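Local coordinates for uncharacterized metal-dependent hydrolase (Pyrococcus horikoshii, PDB 3IGH), which is of unknown function but probably hydrolyses carbon-nitrogen bonds other than peptide bonds, at residues A[11-19]-A[455-463]; A[62-73]-A[197-208]. One frame throughout, in Å; residues are numbered along the deposited sequence.

Contact 1: residues A[11-19]-A[455-463]; sequences IYTSFNPLK and DIGKLEPGF. With SO4 (sulfate ion), chain N.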
loop_
_atom_site.group_PDB
_atom_site.type_symbol
_atom_site.label_atom_id
_atom_site.label_comp_id
_atom_site.label_asym_id
_atom_site.label_seq_id
_atom_site.Cartn_x
_atom_site.Cartn_y
_atom_site.Cartn_z
ATOM N N ILE A 11 8.228 -9.328 -31.492
ATOM C CA ILE A 11 8.145 -8.750 -30.159
ATOM C C ILE A 11 9.526 -8.303 -29.729
ATOM O O ILE A 11 10.422 -9.123 -29.572
ATOM C CB ILE A 11 7.579 -9.768 -29.141
ATOM C CG1 ILE A 11 6.188 -10.234 -29.587
ATOM C CG2 ILE A 11 7.530 -9.151 -27.735
ATOM C CD1 ILE A 11 5.912 -11.688 -29.318
ATOM N N TYR A 12 9.694 -6.992 -29.557
ATOM C CA TYR A 12 10.929 -6.442 -28.990
ATOM C C TYR A 12 10.842 -6.537 -27.474
ATOM O O TYR A 12 9.929 -5.979 -26.873
ATOM C CB TYR A 12 11.118 -4.979 -29.410
ATOM C CG TYR A 12 11.460 -4.809 -30.873
ATOM C CD1 TYR A 12 12.778 -4.883 -31.306
ATOM C CD2 TYR A 12 10.464 -4.589 -31.825
ATOM C CE1 TYR A 12 13.104 -4.735 -32.647
ATOM C CE2 TYR A 12 10.780 -4.443 -33.172
ATOM C CZ TYR A 12 12.106 -4.517 -33.574
ATOM O OH TYR A 12 12.445 -4.376 -34.903
ATOM N N THR A 13 11.780 -7.253 -26.864
ATOM C CA THR A 13 11.772 -7.430 -25.418
ATOM C C THR A 13 12.736 -6.478 -24.740
ATOM O O THR A 13 12.613 -6.225 -23.546
ATOM C CB THR A 13 12.124 -8.878 -24.985
ATOM O OG1 THR A 13 13.500 -9.153 -25.273
ATOM C CG2 THR A 13 11.220 -9.897 -25.684
ATOM N N SER A 14 13.698 -5.965 -25.504
ATOM C CA SER A 14 14.731 -5.072 -24.980
ATOM C C SER A 14 15.290 -4.248 -26.136
ATOM O O SER A 14 15.316 -4.717 -27.278
ATOM C CB SER A 14 15.840 -5.895 -24.312
ATOM O OG SER A 14 16.852 -5.071 -23.780
ATOM N N PHE A 15 15.718 -3.020 -25.848
ATOM C CA PHE A 15 16.276 -2.148 -26.887
ATOM C C PHE A 15 17.795 -1.997 -26.761
ATOM O O PHE A 15 18.496 -1.964 -27.773
ATOM C CB PHE A 15 15.588 -0.777 -26.897
ATOM C CG PHE A 15 14.183 -0.802 -27.433
ATOM C CD1 PHE A 15 13.938 -1.051 -28.784
ATOM C CD2 PHE A 15 13.104 -0.561 -26.591
ATOM C CE1 PHE A 15 12.636 -1.080 -29.284
ATOM C CE2 PHE A 15 11.793 -0.580 -27.087
ATOM C CZ PHE A 15 11.563 -0.840 -28.430
ATOM N N ASN A 16 18.282 -1.884 -25.525
ATOM C CA ASN A 16 19.712 -1.912 -25.214
ATOM C C ASN A 16 19.976 -3.019 -24.196
ATOM O O ASN A 16 19.741 -2.816 -23.005
ATOM C CB ASN A 16 20.181 -0.577 -24.616
ATOM C CG ASN A 16 20.339 0.526 -25.651
ATOM O OD1 ASN A 16 20.075 0.339 -26.840
ATOM N ND2 ASN A 16 20.783 1.692 -25.192
ATOM N N PRO A 17 20.443 -4.204 -24.648
ATOM C CA PRO A 17 20.764 -4.642 -26.012
ATOM C C PRO A 17 19.504 -4.992 -26.794
ATOM O O PRO A 17 18.475 -5.292 -26.191
ATOM C CB PRO A 17 21.594 -5.918 -25.792
ATOM C CG PRO A 17 21.782 -6.051 -24.305
ATOM C CD PRO A 17 20.675 -5.285 -23.676
ATOM N N LEU A 18 19.573 -4.940 -28.118
ATOM C CA LEU A 18 18.403 -5.252 -28.921
ATOM C C LEU A 18 18.104 -6.749 -28.863
ATOM O O LEU A 18 18.954 -7.568 -29.207
ATOM C CB LEU A 18 18.586 -4.782 -30.364
ATOM C CG LEU A 18 17.346 -4.913 -31.252
ATOM C CD1 LEU A 18 16.300 -3.851 -30.914
ATOM C CD2 LEU A 18 17.753 -4.816 -32.706
ATOM N N LYS A 19 16.910 -7.096 -28.380
ATOM C CA LYS A 19 16.453 -8.491 -28.346
ATOM C C LYS A 19 15.037 -8.600 -28.902
ATOM O O LYS A 19 14.137 -7.851 -28.494
ATOM C CB LYS A 19 16.478 -9.067 -26.925
ATOM C CG LYS A 19 17.815 -9.041 -26.209
ATOM C CD LYS A 19 17.760 -9.899 -24.944
ATOM C CE LYS A 19 18.918 -9.600 -23.990
ATOM N NZ LYS A 19 20.252 -9.992 -24.531
ATOM N N ASP A 455 10.553 -4.182 -12.076
ATOM C CA ASP A 455 9.878 -5.154 -12.943
ATOM C C ASP A 455 9.140 -4.515 -14.126
ATOM O O ASP A 455 8.213 -5.099 -14.670
ATOM C CB ASP A 455 8.943 -6.052 -12.123
ATOM C CG ASP A 455 7.884 -5.265 -11.359
ATOM O OD1 ASP A 455 7.908 -4.014 -11.393
ATOM O OD2 ASP A 455 7.022 -5.900 -10.718
ATOM N N ILE A 456 9.535 -3.305 -14.510
ATOM C CA ILE A 456 8.933 -2.652 -15.672
ATOM C C ILE A 456 10.033 -2.263 -16.657
ATOM O O ILE A 456 11.163 -1.986 -16.248
ATOM C CB ILE A 456 8.068 -1.413 -15.258
ATOM C CG1 ILE A 456 6.973 -1.820 -14.258
ATOM C CG2 ILE A 456 7.472 -0.705 -16.493
ATOM C CD1 ILE A 456 6.062 -0.689 -13.768
ATOM N N GLY A 457 9.718 -2.271 -17.950
ATOM C CA GLY A 457 10.595 -1.649 -18.940
ATOM C C GLY A 457 11.130 -2.591 -20.001
ATOM O O GLY A 457 11.584 -2.142 -21.059
ATOM N N LYS A 458 11.093 -3.891 -19.703
ATOM C CA LYS A 458 11.478 -4.933 -20.659
ATOM C C LYS A 458 10.350 -5.956 -20.785
ATOM O O LYS A 458 9.448 -5.994 -19.950
ATOM C CB LYS A 458 12.769 -5.626 -20.219
ATOM C CG LYS A 458 14.030 -4.777 -20.339
ATOM C CD LYS A 458 15.272 -5.606 -20.020
ATOM C CE LYS A 458 16.509 -4.737 -19.846
ATOM N NZ LYS A 458 16.985 -4.125 -21.118
ATOM N N LEU A 459 10.379 -6.777 -21.831
ATOM C CA LEU A 459 9.358 -7.831 -21.948
ATOM C C LEU A 459 10.014 -9.205 -21.823
ATOM O O LEU A 459 9.672 -10.157 -22.524
ATOM C CB LEU A 459 8.500 -7.674 -23.219
ATOM C CG LEU A 459 7.581 -6.446 -23.312
ATOM C CD1 LEU A 459 7.050 -6.263 -24.736
ATOM C CD2 LEU A 459 6.412 -6.481 -22.295
ATOM N N GLU A 460 10.975 -9.278 -20.907
ATOM C CA GLU A 460 11.653 -10.520 -20.552
ATOM C C GLU A 460 10.915 -11.127 -19.359
ATOM O O GLU A 460 10.154 -10.413 -18.697
ATOM C CB GLU A 460 13.117 -10.224 -20.212
ATOM C CG GLU A 460 13.951 -9.869 -21.442
ATOM C CD GLU A 460 15.279 -9.203 -21.112
ATOM O OE1 GLU A 460 15.916 -8.675 -22.051
ATOM O OE2 GLU A 460 15.691 -9.204 -19.931
ATOM N N PRO A 461 11.093 -12.447 -19.106
ATOM C CA PRO A 461 10.498 -13.097 -17.923
ATOM C C PRO A 461 10.755 -12.371 -16.593
ATOM O O PRO A 461 11.875 -11.933 -16.328
ATOM C CB PRO A 461 11.155 -14.485 -17.921
ATOM C CG PRO A 461 11.412 -14.759 -19.363
ATOM C CD PRO A 461 11.815 -13.426 -19.949
ATOM N N GLY A 462 9.704 -12.225 -15.786
ATOM C CA GLY A 462 9.796 -11.511 -14.514
ATOM C C GLY A 462 9.247 -10.093 -14.587
ATOM O O GLY A 462 8.816 -9.531 -13.579
ATOM N N PHE A 463 9.258 -9.515 -15.786
ATOM C CA PHE A 463 8.766 -8.156 -15.988
ATOM C C PHE A 463 7.251 -8.123 -16.156
ATOM O O PHE A 463 6.653 -9.094 -16.629
ATOM C CB PHE A 463 9.447 -7.518 -17.199
ATOM C CG PHE A 463 10.859 -7.057 -16.939
ATOM C CD1 PHE A 463 11.936 -7.937 -17.060
ATOM C CD2 PHE A 463 11.116 -5.733 -16.583
ATOM C CE1 PHE A 463 13.245 -7.503 -16.825
ATOM C CE2 PHE A 463 12.415 -5.285 -16.340
ATOM C CZ PHE A 463 13.484 -6.171 -16.463
HETATM S S SO4 N . 22.956 -4.509 -29.442
HETATM O O1 SO4 N . 23.797 -4.784 -30.604
HETATM O O2 SO4 N . 22.016 -3.447 -29.780
HETATM O O3 SO4 N . 22.218 -5.716 -29.090
HETATM O O4 SO4 N . 23.790 -4.098 -28.314
HETATM O O HOH W 1 15.764 -1.827 -23.337
HETATM O O HOH W 2 19.486 -2.839 -20.412
#
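Chi1 of -179° swings the hydroxyl of Ser-14 to the far side from its own backbone N, and Lys-458, nearly extended as far as CE, bends at chi4 (-70°), which brings NZ to the hydroxyl. In this conformer, one of two modelled for the lysine, NZ of Lys-458 donates to Ser-14 OG at 2.8 Å. The hydroxyl in turn donates to Pro-17 O, in the carbonyl plane, with 2.9 Å between Ser-14 OG and Pro-17 O, so it is gripped as acceptor and as donor. Water 2 extends the set by accepting from Lys-458 NZ and donating to Asn-16 O, while Tyr-445 offers the lysine a cation-pi partner.

On the backbone, Leu-459 N donates to Thr-13 O at 2.9 Å, with an N-H...O angle of 166°. The receiving strand is irregular: Thr-13 and Ser-14 both face Lys-19, through Thr-13 N to Lys-19 O and Lys-19 N to Ser-14 O, which defines a classic beta bulge. This bulged hairpin, with a cis peptide before Pro-17, thus receives the loop that leads from helix 436-450 to strand 467-470, joining the two ends of the chain.

Glu-460 crosses Thr-13 and Lys-19 at about right angles. Its OE1 touches Lys-19 CD at 3.6 Å, yet stays 5.2 Å from Lys-19 NZ, so the contact is with the aliphatic shaft and no salt bridge forms. Leu-459 CD1 lies 4.2 Å from Ile-11 CG2 and also rests against Tyr-12 O. Leu-459 O, buried with no polar partner in the model, lies 3.5 Å from Thr-13 CG2.

Contact 2: residues A[62-73]-A[197-208]; sequences AFFDSHLHLDEL and LLDLGVKSVSFM. With SO4 (sulfate ion), chain B; SO4 (sulfate ion), chain O.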
loop_
_atom_site.group_PDB
_atom_site.type_symbol
_atom_site.label_atom_id
_atom_site.label_comp_id
_atom_site.label_asym_id
_atom_site.label_seq_id
_atom_site.Cartn_x
_atom_site.Cartn_y
_atom_site.Cartn_z
ATOM N N ALA A 62 5.829 -0.844 -23.297
ATOM C CA ALA A 62 5.082 0.407 -23.320
ATOM C C ALA A 62 5.956 1.569 -22.839
ATOM O O ALA A 62 6.984 1.356 -22.186
ATOM C CB ALA A 62 3.812 0.273 -22.482
ATOM N N PHE A 63 5.583 2.792 -23.208
ATOM C CA PHE A 63 6.311 3.958 -22.748
ATOM C C PHE A 63 6.118 4.151 -21.238
ATOM O O PHE A 63 5.076 3.791 -20.669
ATOM C CB PHE A 63 5.896 5.216 -23.520
ATOM C CG PHE A 63 6.362 5.224 -24.963
ATOM C CD1 PHE A 63 7.672 5.585 -25.284
ATOM C CD2 PHE A 63 5.497 4.861 -25.989
ATOM C CE1 PHE A 63 8.111 5.603 -26.613
ATOM C CE2 PHE A 63 5.922 4.874 -27.323
ATOM C CZ PHE A 63 7.229 5.238 -27.635
ATOM N N PHE A 64 7.153 4.689 -20.606
ATOM C CA PHE A 64 7.132 5.000 -19.177
ATOM C C PHE A 64 7.569 6.464 -19.078
ATOM O O PHE A 64 8.726 6.787 -19.331
ATOM C CB PHE A 64 8.109 4.058 -18.456
ATOM C CG PHE A 64 8.009 4.059 -16.938
ATOM C CD1 PHE A 64 8.083 2.854 -16.249
ATOM C CD2 PHE A 64 7.865 5.244 -16.199
ATOM C CE1 PHE A 64 7.994 2.809 -14.847
ATOM C CE2 PHE A 64 7.778 5.213 -14.807
ATOM C CZ PHE A 64 7.842 3.979 -14.131
ATOM N N ASP A 65 6.643 7.358 -18.751
ATOM C CA ASP A 65 6.990 8.763 -18.611
ATOM C C ASP A 65 7.477 8.980 -17.187
ATOM O O ASP A 65 6.693 8.949 -16.256
ATOM C CB ASP A 65 5.776 9.656 -18.899
ATOM C CG ASP A 65 6.141 11.139 -19.029
ATOM O OD1 ASP A 65 6.881 11.683 -18.182
ATOM O OD2 ASP A 65 5.638 11.792 -19.965
ATOM N N SER A 66 8.766 9.238 -17.024
ATOM C CA SER A 66 9.352 9.260 -15.677
ATOM C C SER A 66 9.149 10.560 -14.892
ATOM O O SER A 66 9.671 10.692 -13.779
ATOM C CB SER A 66 10.840 8.884 -15.739
ATOM O OG SER A 66 11.572 9.831 -16.490
ATOM N N HIS A 67 8.373 11.502 -15.429
ATOM C CA HIS A 67 8.139 12.787 -14.737
ATOM C C HIS A 67 6.994 13.548 -15.379
ATOM O O HIS A 67 7.179 14.203 -16.403
ATOM C CB HIS A 67 9.424 13.639 -14.750
ATOM C CG HIS A 67 9.330 14.937 -14.005
ATOM N ND1 HIS A 67 10.226 15.284 -13.018
ATOM C CD2 HIS A 67 8.483 15.986 -14.125
ATOM C CE1 HIS A 67 9.931 16.485 -12.557
ATOM N NE2 HIS A 67 8.871 16.932 -13.205
ATOM N N LEU A 68 5.814 13.482 -14.771
ATOM C CA LEU A 68 4.709 14.328 -15.197
ATOM C C LEU A 68 3.777 14.662 -14.036
ATOM O O LEU A 68 3.942 14.157 -12.923
ATOM C CB LEU A 68 3.947 13.706 -16.389
ATOM C CG LEU A 68 3.480 12.250 -16.371
ATOM C CD1 LEU A 68 2.462 11.961 -15.251
ATOM C CD2 LEU A 68 2.872 11.931 -17.718
ATOM N N HIS A 69 2.788 15.500 -14.320
ATOM C CA HIS A 69 1.816 15.934 -13.336
ATOM C C HIS A 69 0.453 15.477 -13.811
ATOM O O HIS A 69 -0.175 16.128 -14.642
ATOM C CB HIS A 69 1.839 17.454 -13.214
ATOM C CG HIS A 69 3.190 18.019 -12.909
ATOM N ND1 HIS A 69 3.649 18.194 -11.621
ATOM C CD2 HIS A 69 4.175 18.460 -13.724
ATOM C CE1 HIS A 69 4.866 18.710 -11.657
ATOM N NE2 HIS A 69 5.211 18.877 -12.922
ATOM N N LEU A 70 0.008 14.345 -13.275
ATOM C CA LEU A 70 -1.214 13.682 -13.694
ATOM C C LEU A 70 -2.433 14.568 -13.449
ATOM O O LEU A 70 -3.298 14.688 -14.313
ATOM C CB LEU A 70 -1.329 12.354 -12.934
ATOM C CG LEU A 70 -1.737 11.022 -13.551
ATOM C CD1 LEU A 70 -1.145 10.789 -14.927
ATOM C CD2 LEU A 70 -1.329 9.883 -12.622
ATOM N N ASP A 71 -2.481 15.218 -12.289
ATOM C CA ASP A 71 -3.606 16.096 -11.960
ATOM C C ASP A 71 -3.652 17.341 -12.864
ATOM O O ASP A 71 -4.718 17.714 -13.365
ATOM C CB ASP A 71 -3.596 16.484 -10.474
ATOM C CG ASP A 71 -2.267 17.095 -10.012
ATOM O OD1 ASP A 71 -1.233 17.039 -10.728
ATOM O OD2 ASP A 71 -2.259 17.641 -8.899
ATOM N N GLU A 72 -2.491 17.951 -13.095
ATOM C CA GLU A 72 -2.397 19.123 -13.957
ATOM C C GLU A 72 -2.691 18.780 -15.411
ATOM O O GLU A 72 -3.248 19.600 -16.126
ATOM C CB GLU A 72 -1.036 19.782 -13.831
ATOM C CG GLU A 72 -0.802 20.461 -12.485
ATOM C CD GLU A 72 0.628 20.973 -12.320
ATOM O OE1 GLU A 72 1.380 21.024 -13.320
ATOM O OE2 GLU A 72 0.999 21.325 -11.182
ATOM N N LEU A 73 -2.330 17.572 -15.841
ATOM C CA LEU A 73 -2.630 17.138 -17.204
ATOM C C LEU A 73 -4.147 17.028 -17.392
ATOM O O LEU A 73 -4.691 17.493 -18.391
ATOM C CB LEU A 73 -1.943 15.809 -17.547
ATOM C CG LEU A 73 -2.312 15.145 -18.886
ATOM C CD1 LEU A 73 -2.071 16.074 -20.077
ATOM C CD2 LEU A 73 -1.551 13.807 -19.073
ATOM N N LEU A 197 -3.130 9.294 -21.542
ATOM C CA LEU A 197 -1.816 8.649 -21.588
ATOM C C LEU A 197 -1.889 7.234 -22.133
ATOM O O LEU A 197 -1.060 6.842 -22.955
ATOM C CB LEU A 197 -1.152 8.648 -20.195
ATOM C CG LEU A 197 -0.767 10.060 -19.744
ATOM C CD1 LEU A 197 -0.554 10.104 -18.241
ATOM C CD2 LEU A 197 0.466 10.580 -20.496
ATOM N N LEU A 198 -2.893 6.482 -21.688
ATOM C CA LEU A 198 -3.088 5.102 -22.132
ATOM C C LEU A 198 -3.315 5.047 -23.649
ATOM O O LEU A 198 -2.742 4.196 -24.337
ATOM C CB LEU A 198 -4.262 4.467 -21.378
ATOM C CG LEU A 198 -4.423 2.949 -21.296
ATOM C CD1 LEU A 198 -3.192 2.285 -20.716
ATOM C CD2 LEU A 198 -5.644 2.616 -20.451
ATOM N N ASP A 199 -4.100 5.991 -24.168
ATOM C CA ASP A 199 -4.330 6.096 -25.619
ATOM C C ASP A 199 -3.062 6.415 -26.402
ATOM O O ASP A 199 -2.969 6.105 -27.589
ATOM C CB ASP A 199 -5.416 7.131 -25.939
ATOM C CG ASP A 199 -6.821 6.636 -25.604
ATOM O OD1 ASP A 199 -6.989 5.429 -25.317
ATOM O OD2 ASP A 199 -7.759 7.463 -25.623
ATOM N N LEU A 200 -2.088 7.029 -25.728
ATOM C CA LEU A 200 -0.806 7.358 -26.326
ATOM C C LEU A 200 0.240 6.249 -26.183
ATOM O O LEU A 200 1.360 6.378 -26.684
ATOM C CB LEU A 200 -0.280 8.668 -25.725
ATOM C CG LEU A 200 -0.945 9.933 -26.270
ATOM C CD1 LEU A 200 -0.637 11.138 -25.384
ATOM C CD2 LEU A 200 -0.500 10.170 -27.714
ATOM N N GLY A 201 -0.112 5.167 -25.500
ATOM C CA GLY A 201 0.839 4.076 -25.265
ATOM C C GLY A 201 1.741 4.267 -24.041
ATOM O O GLY A 201 2.717 3.540 -23.868
ATOM N N VAL A 202 1.413 5.241 -23.193
ATOM C CA VAL A 202 2.167 5.475 -21.948
ATOM C C VAL A 202 1.441 4.731 -20.826
ATOM O O VAL A 202 0.345 5.129 -20.419
ATOM C CB VAL A 202 2.257 6.988 -21.610
ATOM C CG1 VAL A 202 3.060 7.230 -20.308
ATOM C CG2 VAL A 202 2.894 7.749 -22.748
ATOM N N LYS A 203 2.031 3.636 -20.352
ATOM C CA LYS A 203 1.329 2.771 -19.406
ATOM C C LYS A 203 1.856 2.836 -17.976
ATOM O O LYS A 203 1.296 2.203 -17.092
ATOM C CB LYS A 203 1.285 1.328 -19.905
ATOM C CG LYS A 203 0.451 1.177 -21.183
ATOM C CD LYS A 203 0.199 -0.282 -21.531
ATOM C CE LYS A 203 -0.722 -0.375 -22.738
ATOM N NZ LYS A 203 -1.109 -1.774 -23.016
ATOM N N SER A 204 2.927 3.598 -17.770
ATOM C CA SER A 204 3.507 3.807 -16.433
ATOM C C SER A 204 4.016 5.237 -16.344
ATOM O O SER A 204 4.503 5.787 -17.339
ATOM C CB SER A 204 4.671 2.857 -16.173
ATOM O OG SER A 204 4.329 1.495 -16.307
ATOM N N VAL A 205 3.893 5.851 -15.165
ATOM C CA VAL A 205 4.369 7.218 -14.952
ATOM C C VAL A 205 4.980 7.372 -13.563
ATOM O O VAL A 205 4.633 6.616 -12.651
ATOM C CB VAL A 205 3.224 8.304 -15.124
ATOM C CG1 VAL A 205 2.574 8.261 -16.532
ATOM C CG2 VAL A 205 2.137 8.183 -14.046
ATOM N N SER A 206 5.898 8.328 -13.415
ATOM C CA SER A 206 6.153 8.927 -12.107
ATOM C C SER A 206 5.394 10.240 -12.033
ATOM O O SER A 206 5.621 11.159 -12.833
ATOM C CB SER A 206 7.634 9.194 -11.850
ATOM O OG SER A 206 8.397 8.009 -11.921
ATOM N N PHE A 207 4.484 10.302 -11.073
ATOM C CA PHE A 207 3.627 11.462 -10.851
ATOM C C PHE A 207 4.334 12.294 -9.785
ATOM O O PHE A 207 4.445 11.880 -8.639
ATOM C CB PHE A 207 2.229 10.968 -10.427
ATOM C CG PHE A 207 1.220 12.048 -10.065
ATOM C CD1 PHE A 207 1.470 13.415 -10.242
ATOM C CD2 PHE A 207 -0.029 11.661 -9.569
ATOM C CE1 PHE A 207 0.512 14.380 -9.865
ATOM C CE2 PHE A 207 -0.994 12.608 -9.210
ATOM C CZ PHE A 207 -0.724 13.968 -9.357
ATOM N N MET A 208 4.828 13.461 -10.194
ATOM C CA MET A 208 5.625 14.343 -9.328
ATOM C C MET A 208 4.799 15.399 -8.610
ATOM O O MET A 208 3.873 15.946 -9.189
ATOM C CB MET A 208 6.697 15.036 -10.164
ATOM C CG MET A 208 7.373 14.086 -11.160
ATOM S SD MET A 208 8.221 12.729 -10.316
ATOM C CE MET A 208 9.356 13.776 -9.440
HETATM S S SO4 B . 9.072 20.451 -12.214
HETATM O O1 SO4 B . 7.970 19.535 -11.996
HETATM O O2 SO4 B . 9.198 20.708 -13.640
HETATM O O3 SO4 B . 8.781 21.714 -11.549
HETATM O O4 SO4 B . 10.312 19.845 -11.716
HETATM S S SO4 O . -2.890 -3.367 -19.374
HETATM O O1 SO4 O . -3.134 -4.789 -19.599
HETATM O O2 SO4 O . -4.093 -2.774 -18.800
HETATM O O3 SO4 O . -1.782 -3.208 -18.438
HETATM O O4 SO4 O . -2.571 -2.698 -20.634
HETATM O O HOH W 3 5.120 1.357 -19.070
HETATM O O HOH W 4 1.461 17.873 -9.741
#
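Leu-70 presses CB onto the centre of one face of the Phe-207 ring, 3.6 Å from the centroid, where helix 70-78 starts beside a pair of parallel strands of the amidohydrolase TIM barrel. The strand axes, 63-65 against 202-208, approach to 4.7 Å with 16° between their directions. Six backbone bonds run from Phe-63 N to Gly-201 O through to Met-208 N to Leu-68 O, and two one-residue register shifts mark beta bulges.

Asp-71 abuts the rim of the same ring, OD1 standing 3.3 Å from Phe-207 CE1. From the last turn of helix 183-199, Leu-197 fills the hollow walled by Leu-68, Leu-70 and Leu-73. The fit is tight: Leu-197 CD1 and Leu-70 CD1 are only 3.4 Å apart. Chi1 of 49° sets Leu-68 CG between its backbone N and carbonyl carbon, from where CD1 lies against Val-205 CB at 3.7 Å and CD2 meets Leu-197 CD2 tip to tip. Towards the start of the strands, Ser-204 CB is a small bump on the Phe-64 ring, over one face and offset toward the rim.

At the other end Met-208, bent at chi2 and chi3, sets CG over the centre of the His-67 ring, 7° off its normal. With that face covered and ND1 bonded to Glu-338, the ring presents its edge to a sulfate: His-67 NE2 donates to O1 at 3.0 Å.

Overall arrangement
The contact centres are about 19 Å apart, and one segment of each lies on neighbouring strands: 10-14 of contact 1 pairs in parallel with 58-68 of contact 2, as in the backbone bonding of Tyr-12 with Val-59. They also touch directly, Ile-456 CG2 packing 3.6 Å from Phe-64 CD1 and Ile-456 CD1 3.8 Å from Ser-204 OG. Contact 2 is central, about 7 Å from the chain centre, against about 23 Å for contact 1. Its His-67 and His-69 match the HxH pattern that binds metal in related amidohydrolases, though no metal is modelled here. The sulfate there, probably from the crystallisation liquor, is bonded weakly by His-69 and gathered also by His-314, Lys-262 and His-339, consistent with a metal-site pocket. Contact 1 is peripheral to it.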